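Local coordinates for protein transcription factor TAU subunit SFC1 (Schizosaccharomyces pombe, PDB 4BJI) that is the DNA-binding domain of a TFIIIC subunit belonging to tauA, the part that binds boxA promoter sites of tRNA and similar genes, at residues T55-A58 / L59-H62; L181-E184 / K185-L189; T90-R93 / F94-P98; Q158-S161 / E162-D166; E39-E42 / A43-L47. All coordinates share one frame; numbering follows the deposited sequence.

Contact 1: T55-A58 / L59-H62; sequences TRRA and LLNH
Arg56 and Arg57 both carry CG anti to the backbone N (chi1 168° and -177°), but beyond CG they part: the Arg56 chain runs extended to NE, whereas Arg57 bends at chi2 and chi3. The two guanidinium groups thereby meet one methyl of Leu60. Its CD1 sits over a face of the Arg57 group, nearest NH1 at 3.5 Å, and likewise over a face of the Arg56 group, where CD1 to NE is 3.8 Å; in both cases it lies toward the rim. The Arg57 bend also lays its CD beside the Asn61 amide, whose ND2 finds its polar partners elsewhere, at His126 and Lys124 O.

Polar bonds hold the backbone. Thr55 OG1 accepts from Ala58 N at 3.0 Å, a capping bond, while Leu59 N returns to Thr55 O at 3.1 Å. Farther along, His62 ND1 donates to Ala58 O at 2.8 Å; the oxygen lies near the imidazole plane, and the N-H points at it at 163°, which probably limits the ring's rotation. Trp54 meets the His62 ring edge-to-face, and Leu59 packs on Leu44 and Leu47 of helix 35-50. Thr55 is thus the N-cap of the short helix 56-60, which follows strand 53-55 within the HTH domain of this TFIIIC subunit.

Contact 2: L181-E184 / K185-L189; sequences LMRE and KLFAL
Phe187 N donates to Arg183 O at 2.9 Å, and Leu186 N to Met182 O at 2.8 Å. These i to i+4 bonds mark a regular turn of helix 172-189, where Met182 is a selenomethionine. The Lys185 ammonium leads away to a salt bridge with Asp147. On the outer side, Arg183 has CG anti to the backbone N (chi1 -175°) and a chain bent at chi3, which lays CG and NE along the Phe187 ring. The contact is an off-centre CH-pi, CG lying 4.1 Å from the ring centroid and 30° off its normal. Replacing Phe187 by a serine would probably take this ring from the Arg183 chain, leaving it freer to swing, and remove the contact with Leu114. On the inner side, Met182 and Leu186 pack against Tyr140 of strand 139-141, while Leu181 meets helix 197-205. The Glu184 carboxylate stands at 77° to the ring plane, and its CD lies at the ring's edge, 3.8 Å from Phe187 CD2.

Contact 3: T90-R93 / F94-P98; sequences TYTR and FGYDP
Among the polar contacts, Tyr96 N donates to Arg93 O over 3.2 Å with an N-H...O angle of 163°. A water adds a looser link on the same turn: it donates to Phe94 O at 2.9 Å and, in the Arg93 conformer described, accepts weakly from NE. The stronger polar partner of that conformer is Phe48 O, reached by NH1.

The backbone bond closes a type II beta turn from Arg93 to Tyr96, directly after strand 90-93 of the four-stranded mixed sheet in the HTH domain. Gly95 occupies its third position with a positive phi of 84°, a conformation that favours glycine.

Of the apolar contacts, Thr92 supplies its methyl. Its chi1 of -60° sets CG2 anti to the backbone N, where it meets the edge of the Tyr96 ring, 3.8 Å from CD2, and lies 3.4 Å from Tyr96 O; OG1 is left beside that nitrogen, accepting from Trp82 NE1. Arg93 contributes its aliphatic part, CG standing 3.9 Å from Tyr96 CB. Farther along the phenol, Tyr96 OH hydrogen-bonds to Asp101, and the side chain also rests on Val53 of the adjacent strand 53-55.

Contact 4: Q158-S161 / E162-D166; sequences QLRS and ECHRD
Arg160 NH1 donates to Glu162 O over 2.9 Å, the one hydrogen bond joining 158-161 to 162-166. It is bent, with an N-H...O angle of 144°; the oxygen lies near the guanidinium plane, whereas the nitrogen stands above the carbonyl plane and off its lone pairs. His164 CB comes over a face of the same guanidinium, 3.5 Å from NH1. The His164 imidazole is turned 72° from the guanidinium plane, and its CD2 approaches Arg160 NH2 at 3.8 Å.

The bend of Arg160 at chi3 (87°) folds the guanidinium back over the chain that follows. This side-chain-to-backbone hydrogen bond spans two residues in the irregular surface loop between helices 151-155 and 172-189. A leucine in place of Arg160 would probably leave Glu162 O without this donor and the His164 side chain without its flat neighbour.

Further out, two bonds position the partners. His164 ND1 is hydrogen-bonded to Thr167 N, which probably helps to set the turn of the imidazole, and the backbone of Arg160 pairs with that of Trp169. Cys163, whose CB points away from 158-161, packs instead on Trp169 and Met17. The Glu162 carboxylate makes no salt bridge with Arg160, its OE2 lying 5.4 Å from NH1.

Contact 5: E39-E42 / A43-L47; sequences EVIE and ALKPL
Glu42 OE2 is gripped by two donors: Lys45 NZ, 2.9 Å away in a salt bridge, and Gln38 NE2 from one turn earlier. The lysine uses the syn lone pair of OE2, on the side of the other carboxylate oxygen. OE1 is farther from the ammonium, at 3.8 Å from NZ, so the pairing is one-sided. A bend at chi2 (-53°) folds the Glu42 chain alongside Lys45, whose own chain is extended beyond CG; the two run side by side and point the same way. Lys45 CE also touches the Ile41 methyl CG2 at 3.9 Å, a contact that places aliphatic carbon just behind the charged end.

The backbone repeats i to i+4 bonds, of which Leu44 N to Val40 O is 2.9 Å long. The series breaks at Pro46, which has no N-H to give: its CD instead lies 3.1 Å from Glu42 O, and the helix is kinked there. Across the inner side, Val40 CG1 and Leu44 CD1 are 4.3 Å apart. Both residues pack on Ala74 of helix 71-74, and Leu44 also touches Leu71 of that helix and Leu78. With Glu42, Lys45 and Pro46 exposed and Val40, Ile41 and Leu44 buried, this is the pattern of an amphipathic helix, here helix 35-50 of the HTH domain.

Overall arrangement
Along the chain the order is contact 5, 1, 3, 4, 2. Contacts 5, 1 and 3 lie in the HTH domain: contacts 1 and 5, with centres about 12 Å apart, bring helices 56-60 and 35-50 together, and His62 CB meets Leu47 CD1 at 4.1 Å. Contacts 1 and 3, about 15 Å apart between centres, meet through neighbouring strands 53-55 and 90-93, with Thr55 CG2 4.0 Å from Thr90 CG2. Contact 4 lies in a loop about 17 Å from contact 3, centre to centre. Contact 2, on helix 172-189, is about 34 Å from contact 5 by centres. The HTH part is joined to the rest by hydrogen bonds between Gln141 and Thr55 and between Trp169 and Pro98.

Contact 1: T55-A58 / L59-H62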
loop_
_atom_site.group_PDB
_atom_site.type_symbol
_atom_site.label_atom_id
_atom_site.label_comp_id
_atom_site.label_asym_id
_atom_site.label_seq_id
_atom_site.Cartn_x
_atom_site.Cartn_y
_atom_site.Cartn_z
ATOM N N THR A 55 -3.372 -2.820 -0.854
ATOM C CA THR A 55 -4.259 -2.294 0.179
ATOM C C THR A 55 -5.718 -2.687 -0.124
ATOM O O THR A 55 -6.094 -2.971 -1.284
ATOM C CB THR A 55 -4.228 -0.790 0.279
ATOM O OG1 THR A 55 -4.625 -0.264 -0.993
ATOM C CG2 THR A 55 -2.822 -0.309 0.666
ATOM N N ARG A 56 -6.551 -2.696 0.924
ATOM C CA ARG A 56 -7.996 -2.810 0.749
ATOM C C ARG A 56 -8.548 -1.774 -0.232
ATOM O O ARG A 56 -9.320 -2.109 -1.145
ATOM C CB ARG A 56 -8.695 -2.663 2.111
ATOM C CG ARG A 56 -10.205 -2.466 2.002
ATOM C CD ARG A 56 -10.808 -2.192 3.397
ATOM N NE ARG A 56 -12.206 -1.780 3.292
ATOM C CZ ARG A 56 -13.176 -2.649 3.112
ATOM N NH1 ARG A 56 -12.874 -3.937 3.052
ATOM N NH2 ARG A 56 -14.437 -2.234 2.999
ATOM N N ARG A 57 -8.150 -0.517 -0.085
ATOM C CA ARG A 57 -8.686 0.534 -0.953
ATOM C C ARG A 57 -8.340 0.286 -2.426
ATOM O O ARG A 57 -9.198 0.395 -3.297
ATOM C CB ARG A 57 -8.169 1.902 -0.512
ATOM C CG ARG A 57 -8.764 3.058 -1.337
ATOM C CD ARG A 57 -10.295 3.007 -1.434
ATOM N NE ARG A 57 -10.947 2.933 -0.128
ATOM C CZ ARG A 57 -12.255 2.741 0.040
ATOM N NH1 ARG A 57 -13.052 2.601 -1.012
ATOM N NH2 ARG A 57 -12.770 2.687 1.261
ATOM N N ALA A 58 -7.093 -0.068 -2.716
ATOM C CA ALA A 58 -6.711 -0.337 -4.094
ATOM C C ALA A 58 -7.505 -1.509 -4.679
ATOM O O ALA A 58 -7.998 -1.430 -5.802
ATOM C CB ALA A 58 -5.210 -0.525 -4.222
ATOM N N LEU A 59 -7.708 -2.577 -3.903
ATOM C CA LEU A 59 -8.540 -3.685 -4.376
ATOM C C LEU A 59 -9.988 -3.272 -4.638
ATOM O O LEU A 59 -10.571 -3.637 -5.669
ATOM C CB LEU A 59 -8.529 -4.838 -3.371
ATOM C CG LEU A 59 -7.268 -5.679 -3.412
ATOM C CD1 LEU A 59 -7.184 -6.567 -2.198
ATOM C CD2 LEU A 59 -7.213 -6.485 -4.714
ATOM N N LEU A 60 -10.558 -2.520 -3.700
ATOM C CA LEU A 60 -11.965 -2.136 -3.865
ATOM C C LEU A 60 -12.118 -1.407 -5.187
ATOM O O LEU A 60 -13.142 -1.569 -5.875
ATOM C CB LEU A 60 -12.409 -1.233 -2.730
ATOM C CG LEU A 60 -12.642 -1.875 -1.367
ATOM C CD1 LEU A 60 -12.798 -0.790 -0.333
ATOM C CD2 LEU A 60 -13.868 -2.783 -1.416
ATOM N N ASN A 61 -11.146 -0.564 -5.546
ATOM C CA ASN A 61 -11.247 0.235 -6.768
ATOM C C ASN A 61 -11.058 -0.585 -8.040
ATOM O O ASN A 61 -11.285 -0.099 -9.147
ATOM C CB ASN A 61 -10.303 1.428 -6.696
ATOM C CG ASN A 61 -10.715 2.403 -5.597
ATOM O OD1 ASN A 61 -11.883 2.441 -5.193
ATOM N ND2 ASN A 61 -9.797 3.188 -5.126
ATOM N N HIS A 62 -10.700 -1.853 -7.880
ATOM C CA HIS A 62 -10.615 -2.777 -9.003
ATOM C C HIS A 62 -11.709 -3.837 -8.971
ATOM O O HIS A 62 -11.667 -4.785 -9.764
ATOM C CB HIS A 62 -9.293 -3.513 -8.980
ATOM C CG HIS A 62 -8.138 -2.678 -9.396
ATOM N ND1 HIS A 62 -7.558 -1.717 -8.585
ATOM C CD2 HIS A 62 -7.427 -2.674 -10.549
ATOM C CE1 HIS A 62 -6.564 -1.144 -9.237
ATOM N NE2 HIS A 62 -6.459 -1.706 -10.426
#

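Contact 2: L181-E184 / K185-L189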
loop_
_atom_site.group_PDB
_atom_site.type_symbol
_atom_site.label_atom_id
_atom_site.label_comp_id
_atom_site.label_asym_id
_atom_site.label_seq_id
_atom_site.Cartn_x
_atom_site.Cartn_y
_atom_site.Cartn_z
ATOM N N LEU A 181 7.381 15.024 1.082
ATOM C CA LEU A 181 6.744 15.637 -0.090
ATOM C C LEU A 181 5.281 15.269 -0.164
ATOM O O LEU A 181 4.420 16.125 -0.384
ATOM C CB LEU A 181 7.414 15.160 -1.352
ATOM C CG LEU A 181 8.784 15.758 -1.538
ATOM C CD1 LEU A 181 9.475 15.001 -2.642
ATOM C CD2 LEU A 181 8.620 17.240 -1.849
HETATM N N MSE A 182 4.980 13.981 -0.019
HETATM C CA MSE A 182 3.595 13.503 -0.051
HETATM C C MSE A 182 2.771 14.146 1.070
HETATM O O MSE A 182 1.623 14.577 0.851
HETATM C CB MSE A 182 3.565 11.976 0.049
HETATM C CG MSE A 182 4.198 11.314 -1.190
HETATM SE SE MSE A 182 4.343 9.408 -1.051
HETATM C CE MSE A 182 2.481 9.005 -1.174
ATOM N N ARG A 183 3.324 14.189 2.280
ATOM C CA ARG A 183 2.589 14.733 3.423
ATOM C C ARG A 183 2.244 16.196 3.168
ATOM O O ARG A 183 1.117 16.634 3.376
ATOM C CB ARG A 183 3.413 14.607 4.693
ATOM C CG ARG A 183 2.645 15.059 5.927
ATOM C CD ARG A 183 3.573 15.043 7.116
ATOM N NE ARG A 183 4.633 16.016 6.885
ATOM C CZ ARG A 183 5.899 15.878 7.268
ATOM N NH1 ARG A 183 6.300 14.796 7.923
ATOM N NH2 ARG A 183 6.770 16.838 6.988
ATOM N N GLU A 184 3.218 16.954 2.697
ATOM C CA GLU A 184 2.988 18.378 2.420
ATOM C C GLU A 184 1.894 18.552 1.381
ATOM O O GLU A 184 0.989 19.378 1.547
ATOM C CB GLU A 184 4.257 19.039 1.910
ATOM C CG GLU A 184 4.100 20.558 1.769
ATOM C CD GLU A 184 3.979 21.246 3.127
ATOM O OE1 GLU A 184 4.651 20.804 4.102
ATOM O OE2 GLU A 184 3.150 22.162 3.243
ATOM N N LYS A 185 1.937 17.768 0.306
ATOM C CA LYS A 185 0.897 17.893 -0.722
ATOM C C LYS A 185 -0.461 17.512 -0.125
ATOM O O LYS A 185 -1.472 18.216 -0.347
ATOM C CB LYS A 185 1.250 17.078 -1.956
ATOM C CG LYS A 185 2.429 17.609 -2.739
ATOM C CD LYS A 185 2.426 17.135 -4.173
ATOM C CE LYS A 185 3.613 17.700 -4.949
ATOM N NZ LYS A 185 3.474 17.457 -6.360
ATOM N N LEU A 186 -0.523 16.429 0.645
ATOM C CA LEU A 186 -1.796 16.074 1.281
ATOM C C LEU A 186 -2.358 17.173 2.197
ATOM O O LEU A 186 -3.581 17.400 2.222
ATOM C CB LEU A 186 -1.624 14.779 2.074
ATOM C CG LEU A 186 -1.513 13.532 1.223
ATOM C CD1 LEU A 186 -1.108 12.368 2.117
ATOM C CD2 LEU A 186 -2.825 13.224 0.523
ATOM N N PHE A 187 -1.493 17.848 2.948
ATOM C CA PHE A 187 -1.962 18.916 3.860
ATOM C C PHE A 187 -2.871 19.845 3.075
ATOM O O PHE A 187 -3.915 20.321 3.560
ATOM C CB PHE A 187 -0.824 19.815 4.351
ATOM C CG PHE A 187 0.061 19.230 5.414
ATOM C CD1 PHE A 187 -0.425 18.395 6.404
ATOM C CD2 PHE A 187 1.405 19.581 5.437
ATOM C CE1 PHE A 187 0.435 17.898 7.392
ATOM C CE2 PHE A 187 2.262 19.087 6.411
ATOM C CZ PHE A 187 1.774 18.248 7.390
ATOM N N ALA A 188 -2.432 20.159 1.862
ATOM C CA ALA A 188 -3.116 21.135 1.033
ATOM C C ALA A 188 -4.339 20.532 0.372
ATOM O O ALA A 188 -5.422 21.100 0.423
ATOM C CB ALA A 188 -2.178 21.689 -0.030
ATOM N N LEU A 189 -4.158 19.376 -0.242
ATOM C CA LEU A 189 -5.241 18.726 -0.971
ATOM C C LEU A 189 -6.460 18.479 -0.058
ATOM O O LEU A 189 -7.595 18.646 -0.494
ATOM C CB LEU A 189 -4.753 17.410 -1.600
ATOM C CG LEU A 189 -3.611 17.598 -2.638
ATOM C CD1 LEU A 189 -3.010 16.270 -2.981
ATOM C CD2 LEU A 189 -4.140 18.325 -3.913
#

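Contact 3: T90-R93 / F94-P98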
loop_
_atom_site.group_PDB
_atom_site.type_symbol
_atom_site.label_atom_id
_atom_site.label_comp_id
_atom_site.label_asym_id
_atom_site.label_seq_id
_atom_site.Cartn_x
_atom_site.Cartn_y
_atom_site.Cartn_z
ATOM N N THR A 90 -1.298 -3.726 4.007
ATOM C CA THR A 90 -1.442 -4.460 2.771
ATOM C C THR A 90 -1.709 -5.924 3.016
ATOM O O THR A 90 -1.196 -6.516 3.989
ATOM C CB THR A 90 -0.231 -4.349 1.805
ATOM O OG1 THR A 90 0.916 -5.057 2.313
ATOM C CG2 THR A 90 0.120 -2.893 1.553
ATOM N N TYR A 91 -2.522 -6.493 2.134
ATOM C CA TYR A 91 -2.787 -7.923 2.050
ATOM C C TYR A 91 -1.857 -8.514 1.026
ATOM O O TYR A 91 -1.766 -8.022 -0.115
ATOM C CB TYR A 91 -4.247 -8.146 1.625
ATOM C CG TYR A 91 -5.231 -7.652 2.651
ATOM C CD1 TYR A 91 -5.642 -6.327 2.667
ATOM C CD2 TYR A 91 -5.722 -8.502 3.631
ATOM C CE1 TYR A 91 -6.502 -5.841 3.646
ATOM C CE2 TYR A 91 -6.596 -8.022 4.599
ATOM C CZ TYR A 91 -6.980 -6.687 4.582
ATOM O OH TYR A 91 -7.843 -6.165 5.551
ATOM N N THR A 92 -1.107 -9.542 1.426
ATOM C CA THR A 92 -0.101 -10.195 0.569
ATOM C C THR A 92 -0.515 -11.634 0.311
ATOM O O THR A 92 -0.913 -12.359 1.233
ATOM C CB THR A 92 1.262 -10.169 1.272
ATOM O OG1 THR A 92 1.659 -8.807 1.531
ATOM C CG2 THR A 92 2.312 -10.841 0.412
ATOM N N ARG A 93 -0.405 -12.066 -0.934
ATOM C CA ARG A 93 -0.825 -13.411 -1.255
ATOM C C ARG A 93 0.031 -14.437 -0.498
ATOM O O ARG A 93 1.236 -14.236 -0.247
ATOM C CB ARG A 93 -0.802 -13.631 -2.770
ATOM C CG ARG A 93 0.562 -13.640 -3.408
ATOM C CD ARG A 93 0.473 -13.836 -4.962
ATOM N NE ARG A 93 1.788 -14.136 -5.536
ATOM C CZ ARG A 93 2.305 -13.619 -6.655
ATOM N NH1 ARG A 93 1.669 -12.732 -7.445
ATOM N NH2 ARG A 93 3.537 -14.012 -6.980
ATOM N N PHE A 94 -0.588 -15.542 -0.100
ATOM C CA PHE A 94 0.117 -16.565 0.675
ATOM C C PHE A 94 1.400 -16.987 -0.046
ATOM O O PHE A 94 1.437 -17.110 -1.268
ATOM C CB PHE A 94 -0.772 -17.789 0.893
ATOM C CG PHE A 94 -1.930 -17.536 1.841
ATOM C CD1 PHE A 94 -1.743 -16.915 3.060
ATOM C CD2 PHE A 94 -3.237 -17.966 1.510
ATOM C CE1 PHE A 94 -2.815 -16.685 3.935
ATOM C CE2 PHE A 94 -4.308 -17.749 2.388
ATOM C CZ PHE A 94 -4.097 -17.095 3.606
ATOM N N GLY A 95 2.444 -17.154 0.753
ATOM C CA GLY A 95 3.719 -17.664 0.285
ATOM C C GLY A 95 4.645 -16.629 -0.317
ATOM O O GLY A 95 5.817 -16.942 -0.520
ATOM N N TYR A 96 4.153 -15.426 -0.601
ATOM C CA TYR A 96 5.005 -14.379 -1.166
ATOM C C TYR A 96 5.579 -13.561 -0.003
ATOM O O TYR A 96 4.817 -13.055 0.828
ATOM C CB TYR A 96 4.212 -13.461 -2.090
ATOM C CG TYR A 96 5.045 -12.362 -2.718
ATOM C CD1 TYR A 96 5.900 -12.640 -3.771
ATOM C CD2 TYR A 96 4.986 -11.060 -2.281
ATOM C CE1 TYR A 96 6.679 -11.638 -4.348
ATOM C CE2 TYR A 96 5.735 -10.075 -2.844
ATOM C CZ TYR A 96 6.591 -10.365 -3.865
ATOM O OH TYR A 96 7.340 -9.349 -4.419
ATOM N N ASP A 97 6.907 -13.468 0.081
ATOM C CA ASP A 97 7.589 -12.701 1.133
ATOM C C ASP A 97 8.247 -11.478 0.503
ATOM O O ASP A 97 9.304 -11.576 -0.118
ATOM C CB ASP A 97 8.642 -13.560 1.838
ATOM C CG ASP A 97 9.201 -12.897 3.075
ATOM O OD1 ASP A 97 9.037 -11.669 3.240
ATOM O OD2 ASP A 97 9.774 -13.635 3.914
ATOM N N PRO A 98 7.631 -10.301 0.660
ATOM C CA PRO A 98 8.163 -9.091 0.020
ATOM C C PRO A 98 9.465 -8.640 0.636
ATOM O O PRO A 98 10.160 -7.775 0.060
ATOM C CB PRO A 98 7.050 -8.068 0.237
ATOM C CG PRO A 98 6.351 -8.530 1.532
ATOM C CD PRO A 98 6.379 -10.064 1.410
HETATM O O HOH W 1 2.884 -16.854 -3.802
#

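Contact 4: Q158-S161 / E162-D166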
loop_
_atom_site.group_PDB
_atom_site.type_symbol
_atom_site.label_atom_id
_atom_site.label_comp_id
_atom_site.label_asym_id
_atom_site.label_seq_id
_atom_site.Cartn_x
_atom_site.Cartn_y
_atom_site.Cartn_z
ATOM N N GLN A 158 18.670 3.793 -5.809
ATOM C CA GLN A 158 19.289 2.496 -5.619
ATOM C C GLN A 158 18.745 1.825 -4.378
ATOM O O GLN A 158 18.894 2.335 -3.275
ATOM C CB GLN A 158 20.804 2.657 -5.518
ATOM C CG GLN A 158 21.567 1.348 -5.323
ATOM C CD GLN A 158 23.058 1.529 -5.265
ATOM O OE1 GLN A 158 23.648 2.194 -6.102
ATOM N NE2 GLN A 158 23.676 0.906 -4.274
ATOM N N LEU A 159 18.152 0.657 -4.558
ATOM C CA LEU A 159 17.549 -0.031 -3.406
ATOM C C LEU A 159 18.625 -0.525 -2.453
ATOM O O LEU A 159 19.765 -0.835 -2.855
ATOM C CB LEU A 159 16.684 -1.177 -3.887
ATOM C CG LEU A 159 15.532 -0.767 -4.812
ATOM C CD1 LEU A 159 14.703 -1.995 -5.224
ATOM C CD2 LEU A 159 14.653 0.270 -4.187
ATOM N N ARG A 160 18.257 -0.593 -1.184
ATOM C CA ARG A 160 19.098 -1.226 -0.163
ATOM C C ARG A 160 19.308 -2.685 -0.459
ATOM O O ARG A 160 18.536 -3.314 -1.197
ATOM C CB ARG A 160 18.392 -1.149 1.209
ATOM C CG ARG A 160 18.062 0.250 1.644
ATOM C CD ARG A 160 17.402 0.263 3.024
ATOM N NE ARG A 160 18.364 0.295 4.135
ATOM C CZ ARG A 160 18.621 -0.679 4.981
ATOM N NH1 ARG A 160 18.129 -1.899 4.873
ATOM N NH2 ARG A 160 19.430 -0.410 5.998
ATOM N N SER A 161 20.331 -3.251 0.189
ATOM C CA SER A 161 20.620 -4.679 0.086
ATOM C C SER A 161 19.799 -5.562 1.023
ATOM O O SER A 161 19.947 -6.769 1.001
ATOM C CB SER A 161 22.107 -4.949 0.362
ATOM O OG SER A 161 22.330 -4.843 1.726
ATOM N N GLU A 162 18.945 -4.954 1.828
ATOM C CA GLU A 162 18.062 -5.695 2.743
ATOM C C GLU A 162 16.835 -4.840 2.979
ATOM O O GLU A 162 16.898 -3.617 2.892
ATOM C CB GLU A 162 18.800 -5.975 4.048
ATOM C CG GLU A 162 18.072 -6.907 4.998
ATOM C CD GLU A 162 18.903 -7.211 6.241
ATOM O OE1 GLU A 162 19.900 -7.925 6.060
ATOM O OE2 GLU A 162 18.554 -6.661 7.302
ATOM N N CYS A 163 15.712 -5.489 3.273
ATOM C CA CYS A 163 14.447 -4.802 3.539
ATOM C C CYS A 163 14.416 -4.316 4.992
ATOM O O CYS A 163 14.358 -5.105 5.920
ATOM C CB CYS A 163 13.279 -5.739 3.280
ATOM S SG CYS A 163 11.677 -4.970 3.205
ATOM N N HIS A 164 14.510 -3.004 5.159
ATOM C CA HIS A 164 14.563 -2.367 6.466
ATOM C C HIS A 164 13.231 -2.384 7.191
ATOM O O HIS A 164 12.165 -2.271 6.560
ATOM C CB HIS A 164 15.029 -0.924 6.283
ATOM C CG HIS A 164 15.292 -0.186 7.559
ATOM N ND1 HIS A 164 14.341 0.597 8.175
ATOM C CD2 HIS A 164 16.413 -0.073 8.302
ATOM C CE1 HIS A 164 14.849 1.133 9.269
ATOM N NE2 HIS A 164 16.114 0.755 9.364
ATOM N N ARG A 165 13.263 -2.508 8.512
ATOM C CA ARG A 165 12.058 -2.645 9.318
ATOM C C ARG A 165 11.065 -1.497 9.179
ATOM O O ARG A 165 9.858 -1.669 9.431
ATOM C CB ARG A 165 12.460 -2.818 10.792
ATOM C CG ARG A 165 13.361 -1.739 11.330
ATOM C CD ARG A 165 14.043 -2.201 12.635
ATOM N NE ARG A 165 13.112 -2.854 13.554
ATOM C CZ ARG A 165 13.491 -3.595 14.588
ATOM N NH1 ARG A 165 14.781 -3.786 14.821
ATOM N NH2 ARG A 165 12.586 -4.148 15.387
ATOM N N ASP A 166 11.573 -0.312 8.852
ATOM C CA ASP A 166 10.735 0.888 8.664
ATOM C C ASP A 166 10.653 1.307 7.192
ATOM O O ASP A 166 9.541 1.552 6.672
ATOM C CB ASP A 166 11.280 2.079 9.445
ATOM C CG ASP A 166 11.320 1.842 10.931
ATOM O OD1 ASP A 166 10.422 1.162 11.450
ATOM O OD2 ASP A 166 12.247 2.394 11.553
#

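Contact 5: E39-E42 / A43-L47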
loop_
_atom_site.group_PDB
_atom_site.type_symbol
_atom_site.label_atom_id
_atom_site.label_comp_id
_atom_site.label_asym_id
_atom_site.label_seq_id
_atom_site.Cartn_x
_atom_site.Cartn_y
_atom_site.Cartn_z
ATOM N N GLU A 39 -17.583 -15.972 -5.036
ATOM C CA GLU A 39 -17.548 -15.056 -6.176
ATOM C C GLU A 39 -16.469 -13.993 -5.968
ATOM O O GLU A 39 -15.759 -13.648 -6.892
ATOM C CB GLU A 39 -18.919 -14.387 -6.395
ATOM C CG GLU A 39 -19.010 -13.551 -7.672
ATOM C CD GLU A 39 -20.326 -12.781 -7.781
ATOM O OE1 GLU A 39 -21.264 -13.077 -7.012
ATOM O OE2 GLU A 39 -20.419 -11.873 -8.634
ATOM N N VAL A 40 -16.352 -13.486 -4.746
ATOM C CA VAL A 40 -15.342 -12.462 -4.462
ATOM C C VAL A 40 -13.952 -13.052 -4.505
ATOM O O VAL A 40 -13.034 -12.434 -5.080
ATOM C CB VAL A 40 -15.604 -11.789 -3.094
ATOM C CG1 VAL A 40 -14.633 -10.648 -2.862
ATOM C CG2 VAL A 40 -17.064 -11.297 -3.019
ATOM N N ILE A 41 -13.788 -14.261 -3.965
ATOM C CA ILE A 41 -12.514 -14.967 -4.021
ATOM C C ILE A 41 -12.079 -15.171 -5.468
ATOM O O ILE A 41 -10.911 -14.910 -5.814
ATOM C CB ILE A 41 -12.616 -16.310 -3.281
ATOM C CG1 ILE A 41 -12.822 -16.089 -1.780
ATOM C CG2 ILE A 41 -11.384 -17.179 -3.586
ATOM C CD1 ILE A 41 -13.173 -17.374 -1.027
ATOM N N GLU A 42 -12.987 -15.568 -6.352
ATOM C CA GLU A 42 -12.643 -15.746 -7.748
ATOM C C GLU A 42 -12.225 -14.454 -8.443
ATOM O O GLU A 42 -11.318 -14.487 -9.295
ATOM C CB GLU A 42 -13.786 -16.428 -8.495
ATOM C CG GLU A 42 -14.037 -17.861 -8.008
ATOM C CD GLU A 42 -12.790 -18.703 -8.024
ATOM O OE1 GLU A 42 -12.123 -18.754 -9.070
ATOM O OE2 GLU A 42 -12.451 -19.279 -6.980
ATOM N N ALA A 43 -12.821 -13.329 -8.069
ATOM C CA ALA A 43 -12.427 -12.038 -8.607
ATOM C C ALA A 43 -11.057 -11.601 -8.083
ATOM O O ALA A 43 -10.301 -10.908 -8.784
ATOM C CB ALA A 43 -13.468 -11.008 -8.265
ATOM N N LEU A 44 -10.738 -11.960 -6.844
ATOM C CA LEU A 44 -9.454 -11.597 -6.243
ATOM C C LEU A 44 -8.281 -12.373 -6.806
ATOM O O LEU A 44 -7.158 -11.855 -6.881
ATOM C CB LEU A 44 -9.480 -11.829 -4.739
ATOM C CG LEU A 44 -10.290 -10.825 -3.936
ATOM C CD1 LEU A 44 -10.441 -11.306 -2.508
ATOM C CD2 LEU A 44 -9.622 -9.459 -3.984
ATOM N N LYS A 45 -8.497 -13.620 -7.211
ATOM C CA LYS A 45 -7.382 -14.451 -7.624
ATOM C C LYS A 45 -6.513 -13.812 -8.729
ATOM O O LYS A 45 -5.299 -13.737 -8.565
ATOM C CB LYS A 45 -7.880 -15.861 -8.029
ATOM C CG LYS A 45 -8.214 -16.761 -6.809
ATOM C CD LYS A 45 -8.806 -18.079 -7.259
ATOM C CE LYS A 45 -9.032 -19.027 -6.074
ATOM N NZ LYS A 45 -9.758 -20.273 -6.520
ATOM N N PRO A 46 -7.125 -13.350 -9.839
ATOM C CA PRO A 46 -6.278 -12.735 -10.874
ATOM C C PRO A 46 -5.651 -11.435 -10.412
ATOM O O PRO A 46 -4.570 -11.089 -10.895
ATOM C CB PRO A 46 -7.245 -12.460 -12.026
ATOM C CG PRO A 46 -8.605 -12.668 -11.480
ATOM C CD PRO A 46 -8.475 -13.616 -10.324
ATOM N N LEU A 47 -6.298 -10.701 -9.513
ATOM C CA LEU A 47 -5.698 -9.469 -9.007
ATOM C C LEU A 47 -4.416 -9.785 -8.227
ATOM O O LEU A 47 -3.430 -9.059 -8.337
ATOM C CB LEU A 47 -6.688 -8.654 -8.168
ATOM C CG LEU A 47 -7.901 -8.102 -8.946
ATOM C CD1 LEU A 47 -8.974 -7.479 -8.064
ATOM C CD2 LEU A 47 -7.467 -7.088 -9.979
#